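Local coordinates for protein thermoresistant glucokinase (Janibacter sp. HTCC2649, PDB 4EUN) that probably phosphorylates gluconate, or a related sugar, at the expense of ATP, at residues 172-177 against 181-186; 92-97 against 121-126; 78-83 against 113-118; 44-49 against 103-108. All blocks are in the same frame, centred on the assembly; numbering follows the deposited sequence.

The four contacts sample a kinase built round one parallel five-stranded sheet flanked by helices. Along the chain, interaction 4 opens first; interactions 2, 3 and 4 alternate their segments, and interaction 1 follows them in series. Interactions 4 and 1 reach the same sheet, their centres about 13 Å apart, and meet where Ile45 packs on Leu174 and Leu183. Interactions 2 and 3 share helix 80-99, with centres about 16 Å apart, and interaction 2 touches interaction 4 through strand 104-108. The centres of interactions 1 and 3 are about 25 Å apart, on opposite sides of the chain's centre. Helices are thus joined to both sheet faces, and interactions 2 and 4 touch the second subunit.

Interaction 1. Residues 172-177 against 181-186; sequences IVLDLR and EQLIER
Where strand 171-175, an outermost strand of the parallel sheet within this chain, gives way to helix 180-191, Ile172 faces Arg186, its CD1 loosely approaching Arg186 O, 4.4 Å away. This is a strand-loop-helix unit of the α/β fold, in which strand and helix run nearly antiparallel, at 168°. Val173 contributes its backbone: Val173 O accepts from Arg186 NH2 at 2.9 Å, with the oxygen in the guanidinium plane and the donor in the carbonyl plane. A weak second bond from Arg186 NE reaches the same oxygen, so one carbonyl holds the edge of the guanidinium. The chain gets there because CG of Arg186 lies anti to the backbone N (chi1 179°) and the chain runs extended from CG to NE. Leu174 lies alongside it, pointing the other way, with Leu174 CD2 3.8 Å from Arg186 NE; on its other branch Leu174 packs on Ile45 of helix 42-53. Asp175 presents its carbonyl to the forked end of Leu183, whose CD1 comes to 3.4 Å from Asp175 O. The Asp175 carboxylate serves the turn instead, taking Arg177 side-on, NE to OD1 and NH2 to OD2, in a salt bridge. At Leu176 the backbone closes the contact, Leu176 CA touching Leu183 CD1. Asp175 OD1 also accepts Arg177 N at 3.0 Å, which makes an Asx turn.

Interaction 2. Residues 92-97 against 121-126; sequences EWMDAR and EGPPSV
Met94 sets the root of its side chain against the CG corner of the Pro123 ring, with Met94 CB 3.7 Å from Pro123 CG and nearly as close to the neighbouring ring carbon CD. The thioether follows at longer range, Met94 SD standing 4.1 Å from Pro123 CG. The two side chains cross obliquely. Met94 CG is anti to its own carbonyl carbon (chi1 -71°) and chi2 is extended (-171°), which brings SD near the ring; the bend at chi3 then turns CE off it. The adjacent ring carbon, Pro123 CB, lies 4.0 Å from Met94 O. Here the helix offers one apolar and one acidic side chain to a loop without regular structure.

The next residue, Asp95, leans over the Gly122 peptide. Its CB rests 3.6 Å from Gly122 C, where the glycine brings no side chain between helix and loop. Backbone approach is correspondingly close, with Asp95 CA and Pro123 CA 4.2 Å from each other across the contact. The carboxylate is less comfortable: Asp95 OD1 lies 3.2 Å from Gly122 O, and since both are acceptors the pair is no bond and would probably be mildly unfavourable.

The loop carries the chain from helix 113-119 into strand 127-132, and this contact holds its start against helix 80-99. Beneath, Met94 and Pro123 both reach His31 of strand 31-35, and Met94 also touches Thr104 of strand 104-108. Further round the helix, Trp93 and Arg97 are hydrogen-bonded to Ala62 and His64 of the second subunit.

Interaction 3. Residues 78-83 against 113-118; sequences LTDEDR and RTYRDV
Tyr115 OH is gripped by two side chains of the opposing helix: it donates to Asp80 OD1 at 2.5 Å, a very short bond, and accepts from Arg83 NH1 at 2.8 Å. The hydroxyl thus joins a carboxylate and a guanidinium three residues apart, about one turn, on helix 80-99. The carboxylate comes to the rim of the phenol near the ring plane, but is itself turned 80° to that plane. Asp80 OD1 has a further partner in Lys112, with which it forms a salt bridge, so positive charge flanks the short bond and probably stabilises the carboxylate as the anion.

Arg83 arrives differently. Extended from CG to NE, it crosses the phenol at a slant, with Arg83 CD 3.4 Å from Tyr115 CE2, and then delivers NH1 to the oxygen through a bent N-H...O angle of 146°. The tyrosine oxygen stands somewhat out of the guanidinium plane, and that plane is turned 53° from the ring. A water bridge runs alongside: one water donates to Asp80 OD2 and also bonds to Thr114 OG1 at 2.7 Å.

Around the ring, Trp84 meets Tyr115 edge-to-face, while Thr161 of helix 155-161 touches both Tyr115 and Arg83. The start of helix 80-99 is closed by Thr79 and Asp82: Asp82 N gives its hydrogen to Thr79 OG1, and Thr79 N reaches Asp82 OD2 at 2.9 Å. That reciprocal pair is a capping box, the classical N-terminal motif of a helix.

Interaction 4. Residues 44-49 against 103-108; sequences TIAHGV and STIITC
A buried, largely apolar helix-on-sheet contact joins helix 42-53 to strand 104-108 in the core of what looks like a P-loop kinase. Here Ala46 and Val49 meet Ile105 and Thr107. The helix lies almost antiparallel to the strand, at 175°, and their axes approach to 8.4 Å. The small side chain of Ala46 is consistent with this close approach: its CB touches Thr107 CG2 at 3.5 Å and lies 4.1 Å from Ile105 CD1, so a single methyl spans two strand residues on the same face of the sheet.

Ile105 supplies the longer reach. With CG1 anti to the backbone N (chi1 -178°), its CD1 is carried between Ala46 and Val49, ending 3.7 Å from Val49 CG1 and 3.9 Å from Ala46 CA. The valine and isoleucine side chains cross at about a right angle, and the shorter branch, Ile105 CG2, rests 4.0 Å from Ala46 O.

Thr107 divides its two branches: the methyl goes to the helix, whereas OG1 is hydrogen-bonded to Glu59. Its side chain also touches the probable Walker A loop and lies about 6 Å from a bound sulfate.

Strand 104-108 runs between strands 56-59 and 31-35; on the latter, Val32 lies beside Ile105 and Val34 touches Ala46, extending the apolar surface. Helix 42-53 is flanked by helix 180-191, where Leu191 packs on Val49, while Thr104 on the strand's other face meets helix 80-99.

Interaction 1. Residues 172-177 against 181-186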
loop_
_atom_site.group_PDB
_atom_site.type_symbol
_atom_site.label_atom_id
_atom_site.label_comp_id
_atom_site.label_asym_id
_atom_site.label_seq_id
_atom_site.Cartn_x
_atom_site.Cartn_y
_atom_site.Cartn_z
ATOM N N ILE A 172 3.394 6.774 19.382
ATOM C CA ILE A 172 3.515 5.690 20.355
ATOM C C ILE A 172 4.294 4.517 19.769
ATOM O O ILE A 172 4.365 4.349 18.551
ATOM C CB ILE A 172 2.146 5.167 20.813
ATOM C CG1 ILE A 172 1.310 4.759 19.605
ATOM C CG2 ILE A 172 1.445 6.197 21.695
ATOM C CD1 ILE A 172 0.143 3.853 19.952
ATOM N N VAL A 173 4.879 3.712 20.654
ATOM C CA VAL A 173 5.585 2.503 20.258
ATOM C C VAL A 173 4.647 1.297 20.261
ATOM O O VAL A 173 3.837 1.128 21.176
ATOM C CB VAL A 173 6.796 2.238 21.190
ATOM C CG1 VAL A 173 7.395 0.865 20.925
ATOM C CG2 VAL A 173 7.844 3.299 20.988
ATOM N N LEU A 174 4.748 0.478 19.220
ATOM C CA LEU A 174 3.995 -0.770 19.124
ATOM C C LEU A 174 5.000 -1.923 19.096
ATOM O O LEU A 174 5.790 -2.046 18.147
ATOM C CB LEU A 174 3.141 -0.793 17.853
ATOM C CG LEU A 174 2.110 0.324 17.611
ATOM C CD1 LEU A 174 1.455 0.214 16.236
ATOM C CD2 LEU A 174 1.058 0.333 18.709
ATOM N N ASP A 175 4.983 -2.756 20.133
ATOM C CA ASP A 175 5.914 -3.877 20.229
ATOM C C ASP A 175 5.458 -5.000 19.308
ATOM O O ASP A 175 4.406 -5.598 19.537
ATOM C CB ASP A 175 5.995 -4.362 21.685
ATOM C CG ASP A 175 7.080 -5.395 21.910
ATOM O OD1 ASP A 175 7.423 -6.152 20.975
ATOM O OD2 ASP A 175 7.599 -5.451 23.045
ATOM N N LEU A 176 6.249 -5.287 18.272
ATOM C CA LEU A 176 5.839 -6.225 17.223
ATOM C C LEU A 176 5.781 -7.676 17.694
ATOM O O LEU A 176 5.369 -8.564 16.941
ATOM C CB LEU A 176 6.733 -6.097 15.985
ATOM C CG LEU A 176 8.255 -6.234 16.131
ATOM C CD1 LEU A 176 8.701 -7.687 16.255
ATOM C CD2 LEU A 176 8.932 -5.579 14.940
ATOM N N ARG A 177 6.202 -7.920 18.927
ATOM C CA ARG A 177 6.054 -9.244 19.515
ATOM C C ARG A 177 4.598 -9.517 19.879
ATOM O O ARG A 177 4.214 -10.667 20.092
ATOM C CB ARG A 177 6.950 -9.389 20.743
ATOM C CG ARG A 177 8.416 -9.481 20.386
ATOM C CD ARG A 177 9.301 -9.420 21.610
ATOM N NE ARG A 177 9.310 -8.085 22.203
ATOM C CZ ARG A 177 10.114 -7.714 23.196
ATOM N NH1 ARG A 177 10.970 -8.575 23.708
ATOM N NH2 ARG A 177 10.054 -6.480 23.670
ATOM N N GLU A 181 -3.653 -7.816 15.975
ATOM C CA GLU A 181 -4.992 -7.420 16.408
ATOM C C GLU A 181 -4.931 -6.532 17.648
ATOM O O GLU A 181 -5.668 -5.551 17.758
ATOM C CB GLU A 181 -5.853 -8.648 16.703
ATOM C CG GLU A 181 -7.272 -8.307 17.137
ATOM C CD GLU A 181 -8.038 -9.509 17.657
ATOM O OE1 GLU A 181 -7.823 -9.890 18.828
ATOM O OE2 GLU A 181 -8.851 -10.073 16.895
ATOM N N GLN A 182 -4.050 -6.886 18.581
ATOM C CA GLN A 182 -3.838 -6.093 19.787
ATOM C C GLN A 182 -3.196 -4.748 19.464
ATOM O O GLN A 182 -3.596 -3.716 20.004
ATOM C CB GLN A 182 -2.947 -6.848 20.778
ATOM C CG GLN A 182 -3.680 -7.836 21.663
ATOM C CD GLN A 182 -3.119 -7.861 23.073
ATOM O OE1 GLN A 182 -2.074 -7.263 23.346
ATOM N NE2 GLN A 182 -3.814 -8.540 23.978
ATOM N N LEU A 183 -2.189 -4.770 18.594
ATOM C CA LEU A 183 -1.482 -3.551 18.227
ATOM C C LEU A 183 -2.407 -2.570 17.495
ATOM O O LEU A 183 -2.363 -1.364 17.743
ATOM C CB LEU A 183 -0.255 -3.884 17.377
ATOM C CG LEU A 183 0.831 -4.704 18.083
ATOM C CD1 LEU A 183 2.007 -4.970 17.144
ATOM C CD2 LEU A 183 1.308 -3.993 19.339
ATOM N N ILE A 184 -3.245 -3.095 16.610
ATOM C CA ILE A 184 -4.210 -2.265 15.878
ATOM C C ILE A 184 -5.219 -1.607 16.829
ATOM O O ILE A 184 -5.517 -0.417 16.702
ATOM C CB ILE A 184 -4.943 -3.089 14.803
ATOM C CG1 ILE A 184 -3.982 -3.434 13.663
ATOM C CG2 ILE A 184 -6.141 -2.323 14.259
ATOM C CD1 ILE A 184 -4.411 -4.618 12.821
ATOM N N GLU A 185 -5.729 -2.378 17.785
ATOM C CA GLU A 185 -6.637 -1.850 18.795
ATOM C C GLU A 185 -5.943 -0.787 19.631
ATOM O O GLU A 185 -6.531 0.247 19.945
ATOM C CB GLU A 185 -7.150 -2.973 19.697
ATOM C CG GLU A 185 -8.551 -3.450 19.360
ATOM C CD GLU A 185 -9.634 -2.500 19.849
ATOM O OE1 GLU A 185 -10.092 -2.664 21.001
ATOM O OE2 GLU A 185 -10.029 -1.593 19.080
ATOM N N ARG A 186 -4.687 -1.051 19.980
ATOM C CA ARG A 186 -3.880 -0.113 20.753
ATOM C C ARG A 186 -3.691 1.196 19.984
ATOM O O ARG A 186 -3.878 2.283 20.536
ATOM C CB ARG A 186 -2.526 -0.750 21.081
ATOM C CG ARG A 186 -1.571 0.130 21.860
ATOM C CD ARG A 186 -0.352 -0.669 22.315
ATOM N NE ARG A 186 0.837 0.171 22.450
ATOM C CZ ARG A 186 1.079 0.962 23.490
ATOM N NH1 ARG A 186 0.213 1.028 24.493
ATOM N NH2 ARG A 186 2.188 1.692 23.528
#

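Interaction 2. Residues 92-97 against 121-126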
loop_
_atom_site.group_PDB
_atom_site.type_symbol
_atom_site.label_atom_id
_atom_site.label_comp_id
_atom_site.label_asym_id
_atom_site.label_seq_id
_atom_site.Cartn_x
_atom_site.Cartn_y
_atom_site.Cartn_z
ATOM N N GLU A 92 4.526 16.551 0.726
ATOM C CA GLU A 92 3.678 17.234 -0.245
ATOM C C GLU A 92 2.415 16.439 -0.539
ATOM O O GLU A 92 1.335 17.021 -0.652
ATOM C CB GLU A 92 4.458 17.517 -1.531
ATOM C CG GLU A 92 5.541 18.581 -1.353
ATOM C CD GLU A 92 6.500 18.655 -2.527
ATOM O OE1 GLU A 92 6.239 18.000 -3.560
ATOM O OE2 GLU A 92 7.520 19.371 -2.412
ATOM N N TRP A 93 2.544 15.120 -0.654
ATOM C CA TRP A 93 1.385 14.261 -0.929
ATOM C C TRP A 93 0.387 14.357 0.217
ATOM O O TRP A 93 -0.810 14.536 -0.018
ATOM C CB TRP A 93 1.842 12.822 -1.147
ATOM C CG TRP A 93 0.753 11.830 -1.461
ATOM C CD1 TRP A 93 0.281 11.494 -2.697
ATOM C CD2 TRP A 93 0.052 11.002 -0.520
ATOM N NE1 TRP A 93 -0.692 10.521 -2.583
ATOM C CE2 TRP A 93 -0.848 10.198 -1.258
ATOM C CE3 TRP A 93 0.095 10.864 0.873
ATOM C CZ2 TRP A 93 -1.703 9.272 -0.646
ATOM C CZ3 TRP A 93 -0.747 9.949 1.483
ATOM C CH2 TRP A 93 -1.645 9.161 0.718
ATOM N N MET A 94 0.876 14.270 1.456
ATOM C CA MET A 94 -0.001 14.426 2.615
ATOM C C MET A 94 -0.657 15.808 2.695
ATOM O O MET A 94 -1.831 15.920 3.050
ATOM C CB MET A 94 0.761 14.134 3.915
ATOM C CG MET A 94 1.098 12.674 4.120
ATOM S SD MET A 94 1.753 12.373 5.786
ATOM C CE MET A 94 3.474 12.856 5.596
ATOM N N ASP A 95 0.100 16.857 2.381
ATOM C CA ASP A 95 -0.417 18.222 2.425
ATOM C C ASP A 95 -1.528 18.408 1.403
ATOM O O ASP A 95 -2.553 19.026 1.695
ATOM C CB ASP A 95 0.722 19.213 2.157
ATOM C CG ASP A 95 0.354 20.648 2.475
ATOM O OD1 ASP A 95 -0.596 20.891 3.254
ATOM O OD2 ASP A 95 1.046 21.546 1.955
ATOM N N ALA A 96 -1.342 17.842 0.215
ATOM C CA ALA A 96 -2.342 18.013 -0.843
ATOM C C ALA A 96 -3.603 17.206 -0.533
ATOM O O ALA A 96 -4.716 17.646 -0.853
ATOM C CB ALA A 96 -1.769 17.614 -2.182
ATOM N N ARG A 97 -3.429 16.027 0.066
ATOM C CA ARG A 97 -4.572 15.236 0.528
ATOM C C ARG A 97 -5.342 16.024 1.590
ATOM O O ARG A 97 -6.565 16.168 1.505
ATOM C CB ARG A 97 -4.127 13.874 1.083
ATOM C CG ARG A 97 -3.581 12.873 0.042
ATOM C CD ARG A 97 -4.604 12.633 -1.014
ATOM N NE ARG A 97 -4.568 11.340 -1.707
ATOM C CZ ARG A 97 -4.156 11.180 -2.959
ATOM N NH1 ARG A 97 -3.669 12.209 -3.640
ATOM N NH2 ARG A 97 -4.235 9.999 -3.541
ATOM N N GLU A 121 6.503 19.048 7.788
ATOM C CA GLU A 121 6.414 20.293 7.017
ATOM C C GLU A 121 5.227 20.297 6.059
ATOM O O GLU A 121 4.854 21.345 5.535
ATOM C CB GLU A 121 7.712 20.554 6.237
ATOM C CG GLU A 121 8.951 20.761 7.106
ATOM C CD GLU A 121 10.220 20.948 6.284
ATOM O OE1 GLU A 121 10.119 21.055 5.042
ATOM O OE2 GLU A 121 11.318 20.984 6.880
ATOM N N GLY A 122 4.636 19.127 5.828
ATOM C CA GLY A 122 3.526 18.999 4.898
ATOM C C GLY A 122 2.164 19.316 5.492
ATOM O O GLY A 122 1.714 20.462 5.450
ATOM N N PRO A 123 1.496 18.294 6.049
ATOM C CA PRO A 123 0.122 18.424 6.550
ATOM C C PRO A 123 0.087 19.081 7.930
ATOM O O PRO A 123 1.135 19.266 8.551
ATOM C CB PRO A 123 -0.341 16.968 6.633
ATOM C CG PRO A 123 0.925 16.215 6.967
ATOM C CD PRO A 123 2.019 16.921 6.209
ATOM N N PRO A 124 -1.111 19.435 8.413
ATOM C CA PRO A 124 -1.163 20.198 9.667
ATOM C C PRO A 124 -0.699 19.435 10.905
ATOM O O PRO A 124 -0.396 20.073 11.918
ATOM C CB PRO A 124 -2.650 20.556 9.795
ATOM C CG PRO A 124 -3.176 20.503 8.405
ATOM C CD PRO A 124 -2.424 19.386 7.744
ATOM N N SER A 125 -0.642 18.107 10.834
ATOM C CA SER A 125 -0.121 17.302 11.937
ATOM C C SER A 125 0.281 15.937 11.406
ATOM O O SER A 125 -0.228 15.496 10.373
ATOM C CB SER A 125 -1.170 17.123 13.035
ATOM O OG SER A 125 -2.314 16.451 12.531
ATOM N N VAL A 126 1.209 15.277 12.100
ATOM C CA VAL A 126 1.557 13.890 11.794
ATOM C C VAL A 126 1.728 13.065 13.073
ATOM O O VAL A 126 2.500 13.431 13.968
ATOM C CB VAL A 126 2.840 13.764 10.942
ATOM C CG1 VAL A 126 3.046 12.308 10.520
ATOM C CG2 VAL A 126 2.766 14.637 9.704
#

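Interaction 3. Residues 78-83 against 113-118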
loop_
_atom_site.group_PDB
_atom_site.type_symbol
_atom_site.label_atom_id
_atom_site.label_comp_id
_atom_site.label_asym_id
_atom_site.label_seq_id
_atom_site.Cartn_x
_atom_site.Cartn_y
_atom_site.Cartn_z
ATOM N N LEU A 78 20.718 3.979 1.749
ATOM C CA LEU A 78 20.619 5.346 1.255
ATOM C C LEU A 78 21.210 6.314 2.281
ATOM O O LEU A 78 21.353 5.973 3.459
ATOM C CB LEU A 78 19.157 5.699 0.966
ATOM C CG LEU A 78 18.435 4.791 -0.026
ATOM C CD1 LEU A 78 17.040 5.318 -0.317
ATOM C CD2 LEU A 78 19.228 4.651 -1.322
ATOM N N THR A 79 21.562 7.513 1.826
ATOM C CA THR A 79 22.059 8.573 2.699
ATOM C C THR A 79 20.943 9.565 2.979
ATOM O O THR A 79 19.859 9.463 2.396
ATOM C CB THR A 79 23.202 9.358 2.028
ATOM O OG1 THR A 79 22.698 10.000 0.849
ATOM C CG2 THR A 79 24.342 8.436 1.656
ATOM N N ASP A 80 21.212 10.537 3.848
ATOM C CA ASP A 80 20.278 11.639 4.066
ATOM C C ASP A 80 19.969 12.323 2.742
ATOM O O ASP A 80 18.814 12.633 2.458
ATOM C CB ASP A 80 20.867 12.686 5.016
ATOM C CG ASP A 80 20.880 12.245 6.470
ATOM O OD1 ASP A 80 20.489 11.102 6.770
ATOM O OD2 ASP A 80 21.311 13.058 7.316
ATOM N N GLU A 81 21.009 12.570 1.945
ATOM C CA GLU A 81 20.856 13.248 0.659
ATOM C C GLU A 81 19.920 12.489 -0.287
ATOM O O GLU A 81 19.109 13.103 -0.995
ATOM C CB GLU A 81 22.213 13.462 -0.013
ATOM C CG GLU A 81 22.121 14.126 -1.380
ATOM C CD GLU A 81 23.466 14.586 -1.901
ATOM O OE1 GLU A 81 24.501 14.138 -1.363
ATOM O OE2 GLU A 81 23.489 15.402 -2.849
ATOM N N ASP A 82 20.031 11.163 -0.295
ATOM C CA ASP A 82 19.169 10.334 -1.140
ATOM C C ASP A 82 17.724 10.466 -0.713
ATOM O O ASP A 82 16.810 10.364 -1.538
ATOM C CB ASP A 82 19.558 8.856 -1.034
ATOM C CG ASP A 82 20.938 8.567 -1.579
ATOM O OD1 ASP A 82 21.358 9.235 -2.550
ATOM O OD2 ASP A 82 21.609 7.669 -1.024
ATOM N N ARG A 83 17.520 10.681 0.582
ATOM C CA ARG A 83 16.179 10.602 1.153
ATOM C C ARG A 83 15.400 11.909 1.181
ATOM O O ARG A 83 14.167 11.870 1.238
ATOM C CB ARG A 83 16.215 10.004 2.567
ATOM C CG ARG A 83 16.605 8.530 2.616
ATOM C CD ARG A 83 16.702 8.034 4.045
ATOM N NE ARG A 83 17.081 6.621 4.126
ATOM C CZ ARG A 83 18.105 6.150 4.832
ATOM N NH1 ARG A 83 18.883 6.972 5.519
ATOM N NH2 ARG A 83 18.363 4.849 4.836
ATOM N N ARG A 113 14.900 11.451 13.380
ATOM C CA ARG A 113 14.135 12.614 13.828
ATOM C C ARG A 113 14.045 13.707 12.768
ATOM O O ARG A 113 12.960 14.226 12.500
ATOM C CB ARG A 113 14.761 13.199 15.098
ATOM C CG ARG A 113 14.300 14.624 15.414
ATOM C CD ARG A 113 12.895 14.601 15.953
ATOM N NE ARG A 113 12.244 15.910 15.923
ATOM C CZ ARG A 113 11.815 16.556 17.001
ATOM N NH1 ARG A 113 11.978 16.025 18.206
ATOM N NH2 ARG A 113 11.220 17.733 16.871
ATOM N N THR A 114 15.177 14.059 12.162
ATOM C CA THR A 114 15.177 15.067 11.091
ATOM C C THR A 114 14.275 14.689 9.910
ATOM O O THR A 114 13.723 15.573 9.252
ATOM C CB THR A 114 16.586 15.338 10.549
ATOM O OG1 THR A 114 17.176 14.104 10.124
ATOM C CG2 THR A 114 17.463 15.985 11.611
ATOM N N TYR A 115 14.156 13.391 9.616
ATOM C CA TYR A 115 13.268 12.946 8.539
ATOM C C TYR A 115 11.822 13.212 8.925
ATOM O O TYR A 115 11.014 13.635 8.089
ATOM C CB TYR A 115 13.409 11.444 8.257
ATOM C CG TYR A 115 14.772 10.974 7.802
ATOM C CD1 TYR A 115 15.815 11.866 7.560
ATOM C CD2 TYR A 115 15.015 9.621 7.616
ATOM C CE1 TYR A 115 17.064 11.409 7.154
ATOM C CE2 TYR A 115 16.256 9.162 7.219
ATOM C CZ TYR A 115 17.273 10.058 6.983
ATOM O OH TYR A 115 18.518 9.593 6.574
ATOM N N ARG A 116 11.486 12.916 10.177
ATOM C CA ARG A 116 10.133 13.170 10.661
ATOM C C ARG A 116 9.821 14.661 10.651
ATOM O O ARG A 116 8.681 15.042 10.395
ATOM C CB ARG A 116 9.910 12.530 12.041
ATOM C CG ARG A 116 10.127 11.013 12.007
ATOM C CD ARG A 116 9.705 10.304 13.289
ATOM N NE ARG A 116 10.515 10.653 14.467
ATOM C CZ ARG A 116 11.561 9.959 14.905
ATOM N NH1 ARG A 116 11.989 8.890 14.252
ATOM N NH2 ARG A 116 12.192 10.355 15.999
ATOM N N ASP A 117 10.825 15.501 10.915
ATOM C CA ASP A 117 10.644 16.956 10.799
ATOM C C ASP A 117 10.190 17.353 9.391
ATOM O O ASP A 117 9.285 18.183 9.222
ATOM C CB ASP A 117 11.942 17.704 11.139
ATOM C CG ASP A 117 12.314 17.622 12.610
ATOM O OD1 ASP A 117 11.436 17.350 13.453
ATOM O OD2 ASP A 117 13.503 17.856 12.932
ATOM N N VAL A 118 10.801 16.751 8.372
ATOM C CA VAL A 118 10.427 17.038 6.988
ATOM C C VAL A 118 8.990 16.593 6.685
ATOM O O VAL A 118 8.224 17.330 6.064
ATOM C CB VAL A 118 11.400 16.385 5.984
ATOM C CG1 VAL A 118 10.933 16.610 4.554
ATOM C CG2 VAL A 118 12.805 16.932 6.179
HETATM O O HOH W 1 19.717 14.243 9.367
#

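Interaction 4. Residues 44-49 against 103-108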
loop_
_atom_site.group_PDB
_atom_site.type_symbol
_atom_site.label_atom_id
_atom_site.label_comp_id
_atom_site.label_asym_id
_atom_site.label_seq_id
_atom_site.Cartn_x
_atom_site.Cartn_y
_atom_site.Cartn_z
ATOM N N THR A 44 0.423 -4.614 7.681
ATOM C CA THR A 44 -0.695 -5.196 8.425
ATOM C C THR A 44 -1.321 -4.201 9.412
ATOM O O THR A 44 -2.543 -4.065 9.477
ATOM C CB THR A 44 -0.270 -6.493 9.151
ATOM O OG1 THR A 44 0.083 -7.487 8.179
ATOM C CG2 THR A 44 -1.401 -7.021 10.005
ATOM N N ILE A 45 -0.483 -3.503 10.174
ATOM C CA ILE A 45 -0.961 -2.502 11.120
ATOM C C ILE A 45 -1.646 -1.330 10.410
ATOM O O ILE A 45 -2.755 -0.938 10.777
ATOM C CB ILE A 45 0.191 -1.969 12.017
ATOM C CG1 ILE A 45 0.900 -3.124 12.733
ATOM C CG2 ILE A 45 -0.340 -0.951 13.017
ATOM C CD1 ILE A 45 -0.028 -3.991 13.572
ATOM N N ALA A 46 -0.993 -0.779 9.388
ATOM C CA ALA A 46 -1.552 0.362 8.657
ATOM C C ALA A 46 -2.881 0.012 8.002
ATOM O O ALA A 46 -3.824 0.812 8.016
ATOM C CB ALA A 46 -0.563 0.864 7.613
ATOM N N HIS A 47 -2.938 -1.180 7.418
ATOM C CA HIS A 47 -4.140 -1.670 6.752
ATOM C C HIS A 47 -5.260 -1.861 7.770
ATOM O O HIS A 47 -6.408 -1.497 7.519
ATOM C CB HIS A 47 -3.837 -2.988 6.035
ATOM C CG HIS A 47 -4.978 -3.520 5.226
ATOM N ND1 HIS A 47 -5.110 -4.858 4.922
ATOM C CD2 HIS A 47 -6.030 -2.895 4.645
ATOM C CE1 HIS A 47 -6.200 -5.036 4.197
ATOM N NE2 HIS A 47 -6.777 -3.862 4.013
ATOM N N GLY A 48 -4.928 -2.428 8.927
ATOM C CA GLY A 48 -5.914 -2.623 9.974
ATOM C C GLY A 48 -6.479 -1.318 10.506
ATOM O O GLY A 48 -7.678 -1.219 10.789
ATOM N N VAL A 49 -5.611 -0.320 10.668
ATOM C CA VAL A 49 -6.054 1.002 11.103
ATOM C C VAL A 49 -6.919 1.668 10.027
ATOM O O VAL A 49 -7.967 2.242 10.328
ATOM C CB VAL A 49 -4.854 1.909 11.486
ATOM C CG1 VAL A 49 -5.317 3.341 11.723
ATOM C CG2 VAL A 49 -4.167 1.382 12.733
ATOM N N SER A 103 -7.891 12.251 4.813
ATOM C CA SER A 103 -6.993 11.793 5.871
ATOM C C SER A 103 -6.218 10.575 5.378
ATOM O O SER A 103 -6.725 9.800 4.558
ATOM C CB SER A 103 -7.782 11.424 7.117
ATOM O OG SER A 103 -8.368 12.577 7.702
ATOM N N THR A 104 -4.994 10.402 5.881
ATOM C CA THR A 104 -4.073 9.418 5.312
ATOM C C THR A 104 -3.327 8.601 6.370
ATOM O O THR A 104 -3.143 9.055 7.500
ATOM C CB THR A 104 -3.002 10.100 4.423
ATOM O OG1 THR A 104 -2.179 10.952 5.236
ATOM C CG2 THR A 104 -3.663 10.937 3.315
ATOM N N ILE A 105 -2.903 7.399 5.980
ATOM C CA ILE A 105 -1.954 6.611 6.763
ATOM C C ILE A 105 -0.956 5.982 5.800
ATOM O O ILE A 105 -1.332 5.343 4.815
ATOM C CB ILE A 105 -2.652 5.552 7.659
ATOM C CG1 ILE A 105 -1.628 4.788 8.499
ATOM C CG2 ILE A 105 -3.533 4.582 6.835
ATOM C CD1 ILE A 105 -2.278 4.013 9.647
ATOM N N ILE A 106 0.333 6.172 6.073
ATOM C CA ILE A 106 1.369 5.633 5.201
ATOM C C ILE A 106 2.334 4.781 6.002
ATOM O O ILE A 106 2.568 5.037 7.182
ATOM C CB ILE A 106 2.149 6.746 4.461
ATOM C CG1 ILE A 106 2.959 7.595 5.425
ATOM C CG2 ILE A 106 1.192 7.628 3.646
ATOM C CD1 ILE A 106 3.763 8.682 4.724
ATOM N N THR A 107 2.904 3.769 5.352
ATOM C CA THR A 107 3.975 2.995 5.974
ATOM C C THR A 107 5.313 3.536 5.517
ATOM O O THR A 107 5.499 3.761 4.326
ATOM C CB THR A 107 3.884 1.529 5.567
ATOM O OG1 THR A 107 3.756 1.447 4.142
ATOM C CG2 THR A 107 2.664 0.878 6.191
ATOM N N CYS A 108 6.235 3.736 6.460
ATOM C CA CYS A 108 7.605 4.149 6.151
ATOM C C CYS A 108 8.606 3.192 6.782
ATOM O O CYS A 108 8.357 2.652 7.859
ATOM C CB CYS A 108 7.904 5.534 6.730
ATOM S SG CYS A 108 7.046 6.886 5.935
#